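Local structure of rutinosidase (6I1A) at residues I15-F20 / S186-P191; L40-Y45 / W53-H58; A305-Y310 / G352-Y357. The protein hydrolyses glycosidic bonds as a rutinosidase of glycosyl hydrolase family 5, and is probably also able to act on beta-1,3-glucans. All blocks are in the same frame, centred on the assembly; numbering follows the deposited sequence.

Contact 1: residues I15-F20 / S186-P191; sequences IDWRTF and SYTLEP. With EDO (1,2-ethanediol), chain J.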
loop_
_atom_site.group_PDB
_atom_site.type_symbol
_atom_site.label_atom_id
_atom_site.label_comp_id
_atom_site.label_asym_id
_atom_site.label_seq_id
_atom_site.Cartn_x
_atom_site.Cartn_y
_atom_site.Cartn_z
ATOM N N ILE A 15 15.784 -19.838 -23.196
ATOM C CA ILE A 15 14.403 -19.298 -23.132
ATOM C C ILE A 15 14.410 -17.793 -23.293
ATOM O O ILE A 15 15.404 -17.083 -22.900
ATOM C CB ILE A 15 13.667 -19.778 -21.882
ATOM C CG1 ILE A 15 14.139 -19.058 -20.635
ATOM C CG2 ILE A 15 13.765 -21.313 -21.751
ATOM C CD1 ILE A 15 13.082 -19.167 -19.507
ATOM N N ASP A 16 13.317 -17.309 -23.848
ATOM C CA ASP A 16 13.001 -15.896 -23.950
ATOM C C ASP A 16 11.903 -15.636 -22.932
ATOM O O ASP A 16 10.809 -16.096 -23.121
ATOM C CB ASP A 16 12.533 -15.526 -25.351
ATOM C CG ASP A 16 12.269 -14.065 -25.519
ATOM O OD1 ASP A 16 12.214 -13.321 -24.554
ATOM O OD2 ASP A 16 12.121 -13.646 -26.696
ATOM N N TRP A 17 12.248 -14.992 -21.821
ATOM C CA TRP A 17 11.230 -14.751 -20.772
ATOM C C TRP A 17 10.058 -13.930 -21.305
ATOM O O TRP A 17 9.053 -13.784 -20.590
ATOM C CB TRP A 17 11.878 -14.091 -19.552
ATOM C CG TRP A 17 12.414 -15.100 -18.585
ATOM C CD1 TRP A 17 13.716 -15.469 -18.372
ATOM C CD2 TRP A 17 11.644 -15.870 -17.643
ATOM N NE1 TRP A 17 13.806 -16.437 -17.422
ATOM C CE2 TRP A 17 12.547 -16.667 -16.916
ATOM C CE3 TRP A 17 10.265 -15.978 -17.336
ATOM C CZ2 TRP A 17 12.136 -17.587 -15.946
ATOM C CZ3 TRP A 17 9.861 -16.865 -16.352
ATOM C CH2 TRP A 17 10.798 -17.614 -15.617
ATOM N N ARG A 18 10.172 -13.247 -22.451
ATOM C CA ARG A 18 9.034 -12.501 -23.009
ATOM C C ARG A 18 7.953 -13.451 -23.526
ATOM O O ARG A 18 6.794 -12.999 -23.646
ATOM C CB ARG A 18 9.504 -11.524 -24.104
ATOM C CG ARG A 18 10.282 -10.349 -23.553
ATOM C CD ARG A 18 10.926 -9.495 -24.666
ATOM N NE ARG A 18 11.866 -8.494 -24.131
ATOM C CZ ARG A 18 11.465 -7.452 -23.479
ATOM N NH1 ARG A 18 10.168 -7.191 -23.341
ATOM N NH2 ARG A 18 12.345 -6.580 -22.990
ATOM N N THR A 19 8.316 -14.645 -23.918
ATOM C CA THR A 19 7.330 -15.599 -24.487
ATOM C C THR A 19 7.110 -16.790 -23.559
ATOM O O THR A 19 6.063 -17.468 -23.693
ATOM C CB THR A 19 7.760 -16.013 -25.894
ATOM O OG1 THR A 19 9.002 -16.700 -25.885
ATOM C CG2 THR A 19 7.843 -14.799 -26.783
ATOM N N PHE A 20 8.071 -17.130 -22.721
ATOM C CA PHE A 20 7.993 -18.328 -21.846
ATOM C C PHE A 20 6.918 -18.095 -20.796
ATOM O O PHE A 20 6.837 -17.039 -20.166
ATOM C CB PHE A 20 9.362 -18.555 -21.223
ATOM C CG PHE A 20 9.409 -19.714 -20.266
ATOM C CD1 PHE A 20 9.571 -20.999 -20.724
ATOM C CD2 PHE A 20 9.261 -19.506 -18.905
ATOM C CE1 PHE A 20 9.580 -22.085 -19.849
ATOM C CE2 PHE A 20 9.296 -20.580 -18.031
ATOM C CZ PHE A 20 9.463 -21.864 -18.499
ATOM N N SER A 186 18.979 -24.368 -19.454
ATOM C CA SER A 186 17.915 -24.744 -18.471
ATOM C C SER A 186 17.887 -23.767 -17.280
ATOM O O SER A 186 17.073 -23.989 -16.373
ATOM C CB SER A 186 18.123 -26.102 -17.961
ATOM O OG SER A 186 18.026 -27.061 -19.051
ATOM N N TYR A 187 18.724 -22.741 -17.202
ATOM C CA TYR A 187 18.925 -21.955 -15.952
ATOM C C TYR A 187 18.715 -20.474 -16.169
ATOM O O TYR A 187 19.145 -19.861 -17.202
ATOM C CB TYR A 187 20.315 -22.174 -15.397
ATOM C CG TYR A 187 20.577 -23.595 -14.992
ATOM C CD1 TYR A 187 21.080 -24.511 -15.932
ATOM C CD2 TYR A 187 20.355 -24.086 -13.718
ATOM C CE1 TYR A 187 21.336 -25.835 -15.589
ATOM C CE2 TYR A 187 20.625 -25.389 -13.364
ATOM C CZ TYR A 187 21.120 -26.287 -14.305
ATOM O OH TYR A 187 21.364 -27.557 -13.901
ATOM N N THR A 188 18.114 -19.853 -15.155
ATOM C CA THR A 188 18.024 -18.403 -14.967
ATOM C C THR A 188 18.768 -18.057 -13.689
ATOM O O THR A 188 18.624 -18.734 -12.683
ATOM C CB THR A 188 16.575 -17.909 -14.967
ATOM O OG1 THR A 188 16.050 -18.056 -16.284
ATOM C CG2 THR A 188 16.389 -16.515 -14.464
ATOM N N LEU A 189 19.572 -16.987 -13.715
ATOM C CA LEU A 189 20.374 -16.570 -12.559
ATOM C C LEU A 189 19.699 -15.398 -11.845
ATOM O O LEU A 189 19.452 -14.333 -12.465
ATOM C CB LEU A 189 21.761 -16.138 -13.084
ATOM C CG LEU A 189 22.849 -15.961 -12.057
ATOM C CD1 LEU A 189 24.267 -16.050 -12.721
ATOM C CD2 LEU A 189 22.745 -14.654 -11.402
ATOM N N GLU A 190 19.405 -15.571 -10.561
ATOM C CA GLU A 190 18.785 -14.534 -9.726
ATOM C C GLU A 190 19.750 -14.115 -8.622
ATOM O O GLU A 190 19.972 -14.857 -7.647
ATOM C CB GLU A 190 17.492 -15.048 -9.076
ATOM C CG GLU A 190 16.760 -13.953 -8.336
ATOM C CD GLU A 190 15.348 -14.298 -7.956
ATOM O OE1 GLU A 190 15.037 -15.485 -7.722
ATOM O OE2 GLU A 190 14.507 -13.356 -7.980
ATOM N N PRO A 191 20.422 -12.947 -8.782
ATOM C CA PRO A 191 21.576 -12.637 -7.927
ATOM C C PRO A 191 21.314 -11.899 -6.616
ATOM O O PRO A 191 22.245 -11.633 -5.856
ATOM C CB PRO A 191 22.379 -11.721 -8.889
ATOM C CG PRO A 191 21.349 -10.969 -9.639
ATOM C CD PRO A 191 20.316 -12.059 -9.935
HETATM C C1 EDO J . 14.056 -11.265 -21.623
HETATM O O1 EDO J . 13.924 -9.930 -21.360
HETATM C C2 EDO J . 14.616 -11.523 -23.016
HETATM O O2 EDO J . 13.748 -11.090 -24.080
#
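W17 meets T188 through a single hydrogen bond that uses the edge of the indole. Its NE1 donates to T188 OG1 at 3.0 Å, with an N-H...O angle of 167°, and the oxygen lies almost exactly in the ring plane. The threonine offers that atom because its methyl CG2 takes the place anti to the backbone N, leaving OG1 beside the N at chi1 -69°, turned to the indole. H131 NE2, on the adjacent strand 131-136, is a second partner of the same hydroxyl, so two residues fix its rotation. Strand 187-190 belongs to the parallel barrel of a TIM-barrel enzyme. Its T188 lies on the same face as E190, which forms a salt bridge with R92 of another barrel strand. W17 comes from the loop that precedes strand 22-26 and also packs on P238, M240, P298 and F300, closing the N-terminal end of the barrel. One indole face carries I15 CD1, 3.5 Å above the plane, and F20 CD2. The loop itself bends in an Asx turn: D16 OD1 accepts from R18 N at 2.9 Å, and also from O2 of a 1,2-ethanediol at 2.7 Å.

Contact 2: residues L40-Y45 / W53-H58; sequences LFWDKY and WGLCEH. With NAG (2-acetamido-2-deoxy-beta-D-glucopyranose), chain G; EDO (1,2-ethanediol), chain M.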
loop_
_atom_site.group_PDB
_atom_site.type_symbol
_atom_site.label_atom_id
_atom_site.label_comp_id
_atom_site.label_asym_id
_atom_site.label_seq_id
_atom_site.Cartn_x
_atom_site.Cartn_y
_atom_site.Cartn_z
ATOM N N LEU A 40 9.465 -28.791 13.694
ATOM C CA LEU A 40 10.176 -29.873 14.445
ATOM C C LEU A 40 11.673 -29.642 14.273
ATOM O O LEU A 40 12.393 -29.582 15.293
ATOM C CB LEU A 40 9.768 -31.230 13.910
ATOM C CG LEU A 40 10.493 -32.419 14.541
ATOM C CD1 LEU A 40 10.405 -32.354 16.062
ATOM C CD2 LEU A 40 9.879 -33.711 14.017
ATOM N N PHE A 41 12.067 -29.291 13.063
ATOM C CA PHE A 41 13.511 -29.028 12.818
ATOM C C PHE A 41 13.964 -27.885 13.698
ATOM O O PHE A 41 15.032 -27.958 14.341
ATOM C CB PHE A 41 13.705 -28.781 11.324
ATOM C CG PHE A 41 15.128 -28.429 10.996
ATOM C CD1 PHE A 41 16.077 -29.430 10.955
ATOM C CD2 PHE A 41 15.504 -27.133 10.704
ATOM C CE1 PHE A 41 17.401 -29.104 10.619
ATOM C CE2 PHE A 41 16.821 -26.819 10.408
ATOM C CZ PHE A 41 17.773 -27.815 10.418
ATOM N N TRP A 42 13.308 -26.751 13.623
ATOM C CA TRP A 42 13.704 -25.531 14.331
ATOM C C TRP A 42 13.694 -25.749 15.835
ATOM O O TRP A 42 14.609 -25.302 16.572
ATOM C CB TRP A 42 12.871 -24.312 13.939
ATOM C CG TRP A 42 13.637 -23.045 14.103
ATOM C CD1 TRP A 42 13.660 -22.168 15.128
ATOM C CD2 TRP A 42 14.632 -22.563 13.154
ATOM N NE1 TRP A 42 14.537 -21.143 14.895
ATOM C CE2 TRP A 42 15.165 -21.396 13.685
ATOM C CE3 TRP A 42 15.031 -23.009 11.891
ATOM C CZ2 TRP A 42 16.088 -20.612 12.976
ATOM C CZ3 TRP A 42 15.973 -22.254 11.197
ATOM C CH2 TRP A 42 16.479 -21.088 11.751
ATOM N N ASP A 43 12.633 -26.394 16.337
ATOM C CA ASP A 43 12.532 -26.577 17.800
ATOM C C ASP A 43 13.642 -27.500 18.277
ATOM O O ASP A 43 14.168 -27.232 19.387
ATOM C CB ASP A 43 11.160 -27.156 18.138
ATOM C CG ASP A 43 10.008 -26.204 17.953
ATOM O OD1 ASP A 43 10.237 -25.022 17.659
ATOM O OD2 ASP A 43 8.850 -26.690 18.092
ATOM N N LYS A 44 13.983 -28.525 17.526
ATOM C CA LYS A 44 15.045 -29.497 17.898
ATOM C C LYS A 44 16.443 -28.863 17.824
ATOM O O LYS A 44 17.278 -29.129 18.711
ATOM C CB LYS A 44 15.003 -30.734 17.017
ATOM C CG LYS A 44 15.909 -31.874 17.449
ATOM C CD LYS A 44 15.535 -33.138 16.746
ATOM C CE LYS A 44 16.483 -34.265 17.095
ATOM N NZ LYS A 44 16.557 -35.229 15.975
ATOM N N TYR A 45 16.738 -28.026 16.829
ATOM C CA TYR A 45 18.138 -27.651 16.504
ATOM C C TYR A 45 18.492 -26.184 16.651
ATOM O O TYR A 45 19.713 -25.857 16.675
ATOM C CB TYR A 45 18.465 -28.130 15.111
ATOM C CG TYR A 45 18.493 -29.623 14.958
ATOM C CD1 TYR A 45 19.435 -30.420 15.630
ATOM C CD2 TYR A 45 17.617 -30.239 14.118
ATOM C CE1 TYR A 45 19.454 -31.799 15.446
ATOM C CE2 TYR A 45 17.625 -31.621 13.941
ATOM C CZ TYR A 45 18.533 -32.396 14.631
ATOM O OH TYR A 45 18.531 -33.749 14.410
ATOM N N TRP A 53 21.915 -18.452 10.739
ATOM C CA TRP A 53 23.229 -18.024 11.314
ATOM C C TRP A 53 23.344 -18.494 12.762
ATOM O O TRP A 53 24.288 -19.216 13.129
ATOM C CB TRP A 53 23.344 -16.512 11.181
ATOM C CG TRP A 53 24.650 -15.943 11.651
ATOM C CD1 TRP A 53 25.045 -15.757 12.941
ATOM C CD2 TRP A 53 25.670 -15.317 10.831
ATOM N NE1 TRP A 53 26.264 -15.106 12.982
ATOM C CE2 TRP A 53 26.664 -14.824 11.712
ATOM C CE3 TRP A 53 25.855 -15.167 9.456
ATOM C CZ2 TRP A 53 27.825 -14.202 11.238
ATOM C CZ3 TRP A 53 26.969 -14.502 8.997
ATOM C CH2 TRP A 53 27.935 -14.041 9.879
ATOM N N GLY A 54 22.371 -18.149 13.593
ATOM C CA GLY A 54 22.410 -18.496 15.030
ATOM C C GLY A 54 22.152 -19.972 15.252
ATOM O O GLY A 54 22.702 -20.532 16.222
ATOM N N LEU A 55 21.309 -20.627 14.468
ATOM C CA LEU A 55 21.147 -22.107 14.541
ATOM C C LEU A 55 22.497 -22.791 14.322
ATOM O O LEU A 55 22.884 -23.719 15.093
ATOM C CB LEU A 55 20.106 -22.554 13.520
ATOM C CG LEU A 55 19.900 -24.052 13.391
ATOM C CD1 LEU A 55 18.424 -24.347 13.087
ATOM C CD2 LEU A 55 20.797 -24.665 12.355
ATOM N N CYS A 56 23.256 -22.344 13.343
ATOM C CA CYS A 56 24.556 -22.976 13.039
ATOM C C CYS A 56 25.536 -22.674 14.165
ATOM O O CYS A 56 26.268 -23.632 14.572
ATOM C CB CYS A 56 25.067 -22.442 11.710
ATOM S SG CYS A 56 26.348 -23.456 10.951
ATOM N N GLU A 57 25.565 -21.447 14.650
ATOM C CA GLU A 57 26.421 -21.076 15.796
ATOM C C GLU A 57 26.059 -21.984 16.987
ATOM O O GLU A 57 26.975 -22.546 17.675
ATOM C CB GLU A 57 26.246 -19.623 16.161
ATOM C CG GLU A 57 27.071 -19.172 17.365
ATOM C CD GLU A 57 27.328 -17.689 17.487
ATOM O OE1 GLU A 57 26.725 -16.936 16.768
ATOM O OE2 GLU A 57 28.170 -17.305 18.326
ATOM N N HIS A 58 24.776 -22.136 17.275
ATOM C CA HIS A 58 24.342 -22.953 18.445
ATOM C C HIS A 58 24.809 -24.385 18.296
ATOM O O HIS A 58 25.234 -25.001 19.333
ATOM C CB HIS A 58 22.801 -22.910 18.493
ATOM C CG HIS A 58 22.183 -23.937 19.383
ATOM N ND1 HIS A 58 22.416 -23.933 20.766
ATOM C CD2 HIS A 58 21.471 -25.032 19.121
ATOM C CE1 HIS A 58 21.769 -24.982 21.299
ATOM N NE2 HIS A 58 21.185 -25.679 20.325
HETATM C C1 NAG G . 4.239 -27.952 16.303
HETATM C C2 NAG G . 3.409 -28.401 17.516
HETATM C C3 NAG G . 4.334 -28.638 18.682
HETATM C C4 NAG G . 5.380 -29.630 18.315
HETATM C C5 NAG G . 6.123 -29.015 17.129
HETATM C C6 NAG G . 7.285 -29.830 16.613
HETATM C C7 NAG G . 1.179 -27.395 17.425
HETATM C C8 NAG G . 0.687 -28.717 16.930
HETATM N N2 NAG G . 2.468 -27.300 17.847
HETATM O O3 NAG G . 3.532 -29.088 19.784
HETATM O O4 NAG G . 6.350 -29.793 19.410
HETATM O O5 NAG G . 5.147 -28.950 16.061
HETATM O O6 NAG G . 6.830 -31.163 16.354
HETATM O O7 NAG G . 0.461 -26.411 17.335
HETATM C C1 EDO M . 9.245 -22.710 15.112
HETATM O O1 EDO M . 8.625 -23.854 15.694
HETATM C C2 EDO M . 8.311 -22.102 14.123
HETATM O O2 EDO M . 7.782 -22.956 13.139
HETATM O O HOH W 1 19.335 -27.535 20.375
#
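One face of the W42 indole carries L55 CD1, a methyl 3.9 Å from the centroid of the six-membered ring and 17° off its normal, which makes a CH-pi contact. The same methyl reaches the F41 ring, 4.0 Å from CE2, so one leucine branch is shared by two aromatic groups. The imidazole of H58 works by its edge instead. Its CD2 lies 3.1 Å from the carbonyl oxygen of Y45, close to the ring plane, while NE2, also at the rim, is hydrogen-bonded to a water that donates to K44 O at 3.1 Å. The extended chain of K44 runs alongside the phenol of Y45, CG over one face, and its NZ donates to Y45 OH at 2.9 Å.

L55 is the wedge of the contact. With CG anti to the backbone N (chi1 175°), its side chain reaches across to helix 39-45, where CG packs against Y45 O at 3.8 Å. No direct hydrogen bond joins the two segments; apolar packing and the water bridge do the work. The axes of the two short segments come no closer than 10.9 Å, at 44° to each other, and L55 with the rings of F41 and W42 spans the gap.

Both helices belong to the excursion between barrel strands 22-26 and 90-95. W42 NE1 is hydrogen-bonded to A49 O in the loop linking them. Helix 63-73 lies alongside, with V66 and L67 against F41 and V66 also against Y45, and the disulfide C56-C63 ties helix 52-59 to its start.

Contact 3: residues A305-Y310 / G352-Y357; sequences AIQATY and GEQKDY. With EDO (1,2-ethanediol), chain U.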
loop_
_atom_site.group_PDB
_atom_site.type_symbol
_atom_site.label_atom_id
_atom_site.label_comp_id
_atom_site.label_asym_id
_atom_site.label_seq_id
_atom_site.Cartn_x
_atom_site.Cartn_y
_atom_site.Cartn_z
ATOM N N ALA A 305 1.887 -16.797 -1.783
ATOM C CA ALA A 305 1.167 -17.816 -1.032
ATOM C C ALA A 305 -0.212 -17.283 -0.717
ATOM O O ALA A 305 -0.420 -16.096 -0.763
ATOM C CB ALA A 305 1.924 -18.248 0.197
ATOM N N ILE A 306 -1.129 -18.187 -0.331
ATOM C CA ILE A 306 -2.575 -17.831 -0.148
ATOM C C ILE A 306 -2.935 -17.456 1.273
ATOM O O ILE A 306 -4.131 -17.115 1.473
ATOM C CB ILE A 306 -3.490 -18.952 -0.660
ATOM C CG1 ILE A 306 -3.324 -20.234 0.115
ATOM C CG2 ILE A 306 -3.343 -19.114 -2.133
ATOM C CD1 ILE A 306 -4.518 -21.190 -0.098
ATOM N N GLN A 307 -2.066 -17.499 2.278
ATOM C CA GLN A 307 -2.482 -17.093 3.629
ATOM C C GLN A 307 -2.872 -15.627 3.629
ATOM O O GLN A 307 -2.110 -14.737 3.157
ATOM C CB GLN A 307 -1.403 -17.354 4.659
ATOM C CG GLN A 307 -1.887 -16.966 6.070
ATOM C CD GLN A 307 -0.847 -17.060 7.150
ATOM O OE1 GLN A 307 0.143 -17.808 7.037
ATOM N NE2 GLN A 307 -1.059 -16.324 8.232
ATOM N N ALA A 308 -4.090 -15.356 4.130
ATOM C CA ALA A 308 -4.592 -13.983 4.365
ATOM C C ALA A 308 -4.298 -13.477 5.778
ATOM O O ALA A 308 -3.879 -14.239 6.661
ATOM C CB ALA A 308 -6.080 -13.994 4.094
ATOM N N THR A 309 -4.478 -12.176 5.998
ATOM C CA THR A 309 -4.221 -11.574 7.310
ATOM C C THR A 309 -5.316 -11.988 8.298
ATOM O O THR A 309 -4.985 -12.284 9.463
ATOM C CB THR A 309 -4.090 -10.062 7.182
ATOM O OG1 THR A 309 -2.955 -9.751 6.347
ATOM C CG2 THR A 309 -3.897 -9.417 8.539
ATOM N N TYR A 310 -6.541 -12.057 7.821
ATOM C CA TYR A 310 -7.690 -12.408 8.684
ATOM C C TYR A 310 -8.495 -13.522 8.049
ATOM O O TYR A 310 -8.496 -13.780 6.856
ATOM C CB TYR A 310 -8.595 -11.171 8.803
ATOM C CG TYR A 310 -7.971 -9.948 9.380
ATOM C CD1 TYR A 310 -7.748 -9.834 10.748
ATOM C CD2 TYR A 310 -7.459 -8.928 8.591
ATOM C CE1 TYR A 310 -7.141 -8.721 11.311
ATOM C CE2 TYR A 310 -6.863 -7.800 9.146
ATOM C CZ TYR A 310 -6.663 -7.699 10.513
ATOM O OH TYR A 310 -6.086 -6.559 11.041
ATOM N N GLY A 352 -6.955 -23.261 11.084
ATOM C CA GLY A 352 -5.825 -24.059 10.602
ATOM C C GLY A 352 -4.503 -23.459 10.990
ATOM O O GLY A 352 -4.390 -22.572 11.824
ATOM N N GLU A 353 -3.497 -24.045 10.351
ATOM C CA GLU A 353 -2.081 -23.718 10.662
ATOM C C GLU A 353 -1.353 -23.382 9.353
ATOM O O GLU A 353 -1.864 -23.660 8.287
ATOM C CB GLU A 353 -1.412 -24.917 11.317
ATOM C CG GLU A 353 -1.956 -25.205 12.711
ATOM C CD GLU A 353 -1.413 -26.487 13.310
ATOM O OE1 GLU A 353 -0.897 -27.350 12.564
ATOM O OE2 GLU A 353 -1.570 -26.618 14.514
ATOM N N GLN A 354 -0.142 -22.826 9.478
ATOM C CA GLN A 354 0.557 -22.429 8.219
ATOM C C GLN A 354 0.739 -23.610 7.274
ATOM O O GLN A 354 0.599 -23.456 6.062
ATOM C CB GLN A 354 1.860 -21.707 8.522
ATOM C CG GLN A 354 1.636 -20.322 9.067
ATOM C CD GLN A 354 2.894 -19.494 9.136
ATOM O OE1 GLN A 354 3.957 -19.966 9.481
ATOM N NE2 GLN A 354 2.779 -18.245 8.729
ATOM N N LYS A 355 1.031 -24.814 7.756
ATOM C CA LYS A 355 1.188 -25.942 6.857
ATOM C C LYS A 355 -0.029 -26.213 5.970
ATOM O O LYS A 355 0.129 -26.792 4.909
ATOM C CB LYS A 355 1.642 -27.206 7.579
ATOM C CG LYS A 355 0.629 -27.771 8.566
ATOM C CD LYS A 355 1.086 -29.035 9.248
ATOM C CE LYS A 355 0.108 -29.484 10.318
ATOM N NZ LYS A 355 -1.291 -29.478 9.800
ATOM N N ASP A 356 -1.225 -25.789 6.374
ATOM C CA ASP A 356 -2.419 -25.976 5.535
ATOM C C ASP A 356 -2.438 -25.038 4.312
ATOM O O ASP A 356 -3.134 -25.360 3.360
ATOM C CB ASP A 356 -3.670 -25.727 6.398
ATOM C CG ASP A 356 -3.825 -26.735 7.546
ATOM O OD1 ASP A 356 -3.575 -27.906 7.302
ATOM O OD2 ASP A 356 -4.125 -26.286 8.636
ATOM N N TYR A 357 -1.689 -23.920 4.345
ATOM C CA TYR A 357 -1.766 -22.863 3.317
ATOM C C TYR A 357 -0.435 -22.715 2.572
ATOM O O TYR A 357 -0.493 -22.097 1.514
ATOM C CB TYR A 357 -2.144 -21.512 3.934
ATOM C CG TYR A 357 -3.498 -21.567 4.648
ATOM C CD1 TYR A 357 -3.576 -21.917 5.981
ATOM C CD2 TYR A 357 -4.673 -21.294 3.954
ATOM C CE1 TYR A 357 -4.812 -21.955 6.631
ATOM C CE2 TYR A 357 -5.913 -21.350 4.578
ATOM C CZ TYR A 357 -5.955 -21.681 5.903
ATOM O OH TYR A 357 -7.197 -21.703 6.511
HETATM C C1 EDO U . 5.742 -16.964 6.557
HETATM O O1 EDO U . 5.640 -16.831 7.973
HETATM C C2 EDO U . 5.856 -18.391 6.068
HETATM O O2 EDO U . 7.196 -18.958 6.135
#
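Y357, Q307 and I306 supply most of the surface buried where the end of strand 299-308 meets the turn before helix 355-358 and the helix itself. Y357 lies against both of the others. The CD1 methyl of I306 comes to the edge of the phenol ring, 4.1 Å from CD2, and the isoleucine chain runs roughly perpendicular to the tyrosine. With chi1 at 64°, I306 CG1 is tucked over its own backbone, within 3.7 Å of Y357 O. On the neighbouring residue, Q307 CB packs beside Y357 CB at 4.3 Å. Beyond the ring, Y357 OH is hydrogen-bonded to Q351 O, and Y337 OH bridges Y357 O and I306 N, so the backbones are coupled through a third residue.

Q307 runs fully extended past the tyrosine to Q354. There Q354 NE2 donates to Q307 OE1 at 3.2 Å, in the carbonyl plane and on a lone pair, while the two amide planes stand 73° apart. The turn holding Q354 is braced by E353 N, which donates to D356 OD2 at 2.9 Å, and by a salt bridge from K355 to E353.

Two donors, Q354 NE2 and W358 NE1, therefore grip Q307 OE1 and fix the turn of its amide. Q354 NE2 also donates to O1 of a 1,2-ethanediol at 3.3 Å, which probably comes from the crystallisation liquor. The backbone N of Q307 is buried here with no partner in the model, a cost that these bonds do not offset directly, whereas the side-chain oxygen of the same residue is doubly satisfied.

The three contacts sample different levels of one TIM-barrel enzyme. Contact 1 lies at the N-terminal end of the barrel strands, across the chain's centre from the other two: its centre is 34 Å from that of contact 2 and 30 Å from that of contact 3. Contact 2 lies in the excursion after strand 22-26, and contact 3 includes the C-terminal end of strand 299-308; both are on the side where enzymes of this fold carry their active site. Their centres are 24 Å apart and their nearest atoms about 9 Å apart, without touching. One glycan attached to the protein borders both contacts, with L40 and D43 of contact 2 and E353 of contact 3 among its neighbours; it marks no substrate pocket.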